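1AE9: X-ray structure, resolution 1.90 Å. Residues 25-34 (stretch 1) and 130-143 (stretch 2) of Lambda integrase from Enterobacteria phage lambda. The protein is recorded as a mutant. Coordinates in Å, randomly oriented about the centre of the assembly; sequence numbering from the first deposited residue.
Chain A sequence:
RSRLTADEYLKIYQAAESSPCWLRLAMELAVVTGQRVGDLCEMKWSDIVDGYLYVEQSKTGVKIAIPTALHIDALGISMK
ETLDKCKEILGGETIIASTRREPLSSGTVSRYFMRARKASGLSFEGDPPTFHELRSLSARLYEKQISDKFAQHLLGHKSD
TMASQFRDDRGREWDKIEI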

# COMPACT_ATOMS: atom_id res chain seq x y z
N LEU A 25 15.67 2.83 14.32
CA LEU A 25 14.83 2.61 15.50
C LEU A 25 13.79 1.52 15.24
O LEU A 25 13.53 0.68 16.10
CB LEU A 25 14.19 3.92 15.94
CG LEU A 25 15.22 4.95 16.41
CD1 LEU A 25 14.58 6.33 16.57
CD2 LEU A 25 15.85 4.49 17.73
N ALA A 26 13.21 1.52 14.04
CA ALA A 26 12.23 0.49 13.69
C ALA A 26 12.93 -0.87 13.64
O ALA A 26 12.36 -1.88 14.07
CB ALA A 26 11.57 0.81 12.36
N MET A 27 14.17 -0.89 13.13
CA MET A 27 14.95 -2.14 13.05
C MET A 27 15.20 -2.70 14.45
O MET A 27 14.98 -3.89 14.70
CB MET A 27 16.30 -1.90 12.34
CG MET A 27 16.19 -1.79 10.82
SD MET A 27 17.73 -1.31 10.01
CE MET A 27 18.74 -2.80 10.34
N GLU A 28 15.62 -1.83 15.36
CA GLU A 28 15.88 -2.25 16.73
C GLU A 28 14.62 -2.77 17.40
O GLU A 28 14.62 -3.83 18.04
CB GLU A 28 16.46 -1.10 17.54
CG GLU A 28 17.87 -0.73 17.15
CD GLU A 28 18.41 0.45 17.95
OE1 GLU A 28 17.64 1.10 18.68
OE2 GLU A 28 19.62 0.73 17.83
N LEU A 29 13.52 -2.04 17.23
CA LEU A 29 12.25 -2.42 17.83
C LEU A 29 11.74 -3.76 17.27
O LEU A 29 11.18 -4.58 18.00
CB LEU A 29 11.22 -1.31 17.63
CG LEU A 29 10.17 -1.12 18.73
CD1 LEU A 29 10.85 -0.74 20.05
CD2 LEU A 29 9.17 -0.04 18.32
N ALA A 30 11.99 -4.02 15.99
CA ALA A 30 11.57 -5.26 15.37
C ALA A 30 12.30 -6.46 15.96
O ALA A 30 11.70 -7.51 16.19
CB ALA A 30 11.82 -5.20 13.87
N VAL A 31 13.60 -6.31 16.20
CA VAL A 31 14.41 -7.40 16.76
C VAL A 31 14.18 -7.62 18.25
O VAL A 31 14.06 -8.75 18.69
CB VAL A 31 15.94 -7.20 16.47
CG1 VAL A 31 16.77 -8.32 17.13
CG2 VAL A 31 16.20 -7.21 14.96
N VAL A 32 14.07 -6.55 19.03
CA VAL A 32 13.87 -6.71 20.46
C VAL A 32 12.43 -7.10 20.88
O VAL A 32 12.24 -7.68 21.95
CB VAL A 32 14.40 -5.48 21.26
CG1 VAL A 32 13.43 -4.31 21.20
CG2 VAL A 32 14.71 -5.86 22.69
N THR A 33 11.43 -6.78 20.06
CA THR A 33 10.05 -7.15 20.41
C THR A 33 9.57 -8.36 19.61
O THR A 33 8.59 -9.01 20.00
CB THR A 33 9.02 -6.00 20.18
OG1 THR A 33 8.84 -5.78 18.77
CG2 THR A 33 9.46 -4.71 20.86
N GLY A 34 10.23 -8.65 18.49
CA GLY A 34 9.84 -9.77 17.65
C GLY A 34 8.48 -9.64 16.98
O GLY A 34 7.97 -10.62 16.42
N THR A 130 13.85 -9.39 3.64
CA THR A 130 13.07 -8.17 3.73
C THR A 130 12.99 -7.76 5.20
O THR A 130 13.56 -8.42 6.07
CB THR A 130 11.65 -8.38 3.18
OG1 THR A 130 10.94 -9.29 4.02
CG2 THR A 130 11.70 -8.95 1.76
N PHE A 131 12.26 -6.68 5.49
CA PHE A 131 12.12 -6.24 6.87
C PHE A 131 11.50 -7.36 7.71
O PHE A 131 11.82 -7.51 8.89
CB PHE A 131 11.27 -4.97 6.97
CG PHE A 131 11.30 -4.33 8.33
CD1 PHE A 131 10.38 -4.69 9.31
CD2 PHE A 131 12.25 -3.36 8.64
CE1 PHE A 131 10.39 -4.10 10.57
CE2 PHE A 131 12.28 -2.76 9.91
CZ PHE A 131 11.35 -3.13 10.87
N HIS A 132 10.63 -8.16 7.09
CA HIS A 132 10.00 -9.26 7.81
C HIS A 132 11.03 -10.25 8.39
O HIS A 132 10.78 -10.88 9.41
CB HIS A 132 9.01 -10.03 6.94
CG HIS A 132 8.43 -11.24 7.62
ND1 HIS A 132 8.89 -12.52 7.38
CD2 HIS A 132 7.49 -11.35 8.59
CE1 HIS A 132 8.27 -13.37 8.19
NE2 HIS A 132 7.41 -12.68 8.93
N GLU A 133 12.18 -10.37 7.74
CA GLU A 133 13.19 -11.31 8.23
C GLU A 133 13.73 -10.95 9.61
O GLU A 133 14.36 -11.79 10.27
CB GLU A 133 14.31 -11.49 7.20
CG GLU A 133 14.01 -12.61 6.19
CD GLU A 133 12.61 -12.52 5.58
OE1 GLU A 133 12.39 -11.65 4.72
OE2 GLU A 133 11.73 -13.33 5.95
N LEU A 134 13.45 -9.73 10.07
CA LEU A 134 13.91 -9.28 11.38
C LEU A 134 13.16 -10.01 12.50
O LEU A 134 13.66 -10.13 13.61
CB LEU A 134 13.74 -7.76 11.52
CG LEU A 134 14.67 -6.92 10.63
CD1 LEU A 134 14.33 -5.46 10.75
CD2 LEU A 134 16.11 -7.16 11.03
N ARG A 135 11.96 -10.51 12.18
CA ARG A 135 11.14 -11.26 13.14
C ARG A 135 11.73 -12.66 13.37
O ARG A 135 11.78 -13.15 14.50
CB ARG A 135 9.70 -11.34 12.62
CG ARG A 135 8.71 -12.08 13.50
CD ARG A 135 7.27 -11.78 13.06
NE ARG A 135 6.33 -12.87 13.35
CZ ARG A 135 5.65 -13.03 14.48
NH1 ARG A 135 5.77 -12.16 15.48
NH2 ARG A 135 4.83 -14.07 14.61
N SER A 136 12.21 -13.29 12.29
CA SER A 136 12.84 -14.60 12.38
C SER A 136 14.17 -14.44 13.12
O SER A 136 14.54 -15.30 13.92
CB SER A 136 13.11 -15.18 10.99
OG SER A 136 11.92 -15.31 10.25
N LEU A 137 14.88 -13.35 12.83
CA LEU A 137 16.16 -13.10 13.50
C LEU A 137 15.91 -12.97 15.00
O LEU A 137 16.61 -13.59 15.80
CB LEU A 137 16.84 -11.84 12.95
CG LEU A 137 18.16 -11.41 13.60
CD1 LEU A 137 19.19 -12.52 13.57
CD2 LEU A 137 18.70 -10.17 12.92
N SER A 138 14.88 -12.21 15.37
CA SER A 138 14.49 -12.02 16.77
C SER A 138 14.30 -13.39 17.44
O SER A 138 14.79 -13.63 18.53
CB SER A 138 13.18 -11.22 16.83
OG SER A 138 12.73 -11.05 18.17
N ALA A 139 13.55 -14.27 16.78
CA ALA A 139 13.29 -15.61 17.30
C ALA A 139 14.57 -16.42 17.53
O ALA A 139 14.75 -16.97 18.62
CB ALA A 139 12.34 -16.36 16.37
N ARG A 140 15.45 -16.49 16.53
CA ARG A 140 16.70 -17.25 16.65
C ARG A 140 17.61 -16.69 17.74
O ARG A 140 18.23 -17.46 18.49
CB ARG A 140 17.45 -17.30 15.31
CG ARG A 140 16.70 -18.03 14.20
CD ARG A 140 17.57 -18.25 12.96
NE ARG A 140 18.15 -17.01 12.44
CZ ARG A 140 17.60 -16.25 11.49
NH1 ARG A 140 16.44 -16.59 10.94
NH2 ARG A 140 18.21 -15.15 11.09
N LEU A 141 17.69 -15.37 17.85
CA LEU A 141 18.51 -14.76 18.88
C LEU A 141 17.95 -15.01 20.27
O LEU A 141 18.70 -15.28 21.21
CB LEU A 141 18.66 -13.25 18.64
CG LEU A 141 19.41 -12.81 17.37
CD1 LEU A 141 19.51 -11.28 17.35
CD2 LEU A 141 20.80 -13.42 17.34
N TYR A 142 16.62 -14.91 20.42
CA TYR A 142 15.95 -15.14 21.70
C TYR A 142 15.96 -16.61 22.11
O TYR A 142 16.00 -16.93 23.30
CB TYR A 142 14.52 -14.60 21.69
CG TYR A 142 14.42 -13.15 22.11
CD1 TYR A 142 15.11 -12.69 23.23
CD2 TYR A 142 13.65 -12.23 21.40
CE1 TYR A 142 15.04 -11.36 23.64
CE2 TYR A 142 13.58 -10.90 21.79
CZ TYR A 142 14.27 -10.48 22.91
OH TYR A 142 14.19 -9.17 23.34
N GLU A 143 15.92 -17.49 21.12
CA GLU A 143 15.95 -18.93 21.35
C GLU A 143 17.28 -19.31 22.01
O GLU A 143 17.33 -20.19 22.87
CB GLU A 143 15.80 -19.68 20.03

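Stretch 2 enters its helix through a small polar knot that never touches stretch 1. T130 N and T130 OG1 both donate to E133 OE1 at 2.9 Å, and H132 N returns a weak capping bond to T130 OG1 at 3.3 Å. The first residue to reach across is F131. Its CA-to-CB bond points sideways, but the t rotamer brings the ring nearer, so that CZ lies 3.7 Å from A30 CB and the ring edge meets A26 O, 3.6 Å from CZ.

L134 points toward the partner helix and fills the next layer: its CB packs 4.0 Å from A30 CB, and its CD2 3.9 Å from V31 CG2. The single CB of A30 touches both F131 and L134. R135 reaches just past the end of the helix in stretch 1, where its NH1 donates to G34 O at 2.8 Å.

With L137 the pocket for V31 takes shape: V31 is the knob of the contact, seated among L134, L137, S138 and L141.

S138 marks the tightest backbone approach, its CA 4.6 Å from V31 CA. A small side chain suits this spacing, and its OG donates to V31 O at 2.7 Å. The same OG sits 3.2 Å from G34 CA; a CB on G34 would come within 2.9 Å of it, a clash, and the positive phi of G34 independently favours glycine. Two constraints thus converge on one residue.

L141 forms one side of the V31 hole, its CD1 4.0 Å from V31 CG1. One turn beyond S138, Y142 OH donates to V32 O at 2.8 Å, with that oxygen near the plane of the ring.

The rule is legible: with the helices crossing at -46° and approaching to 7.7 Å, apolar packing from F131, L134, L137 and L141 is interleaved along stretch 2 with hydrogen bonds from R135, S138 and Y142, which donate to the carbonyls of G34, V31 and V32 respectively, near and just past the end of the helix in stretch 1.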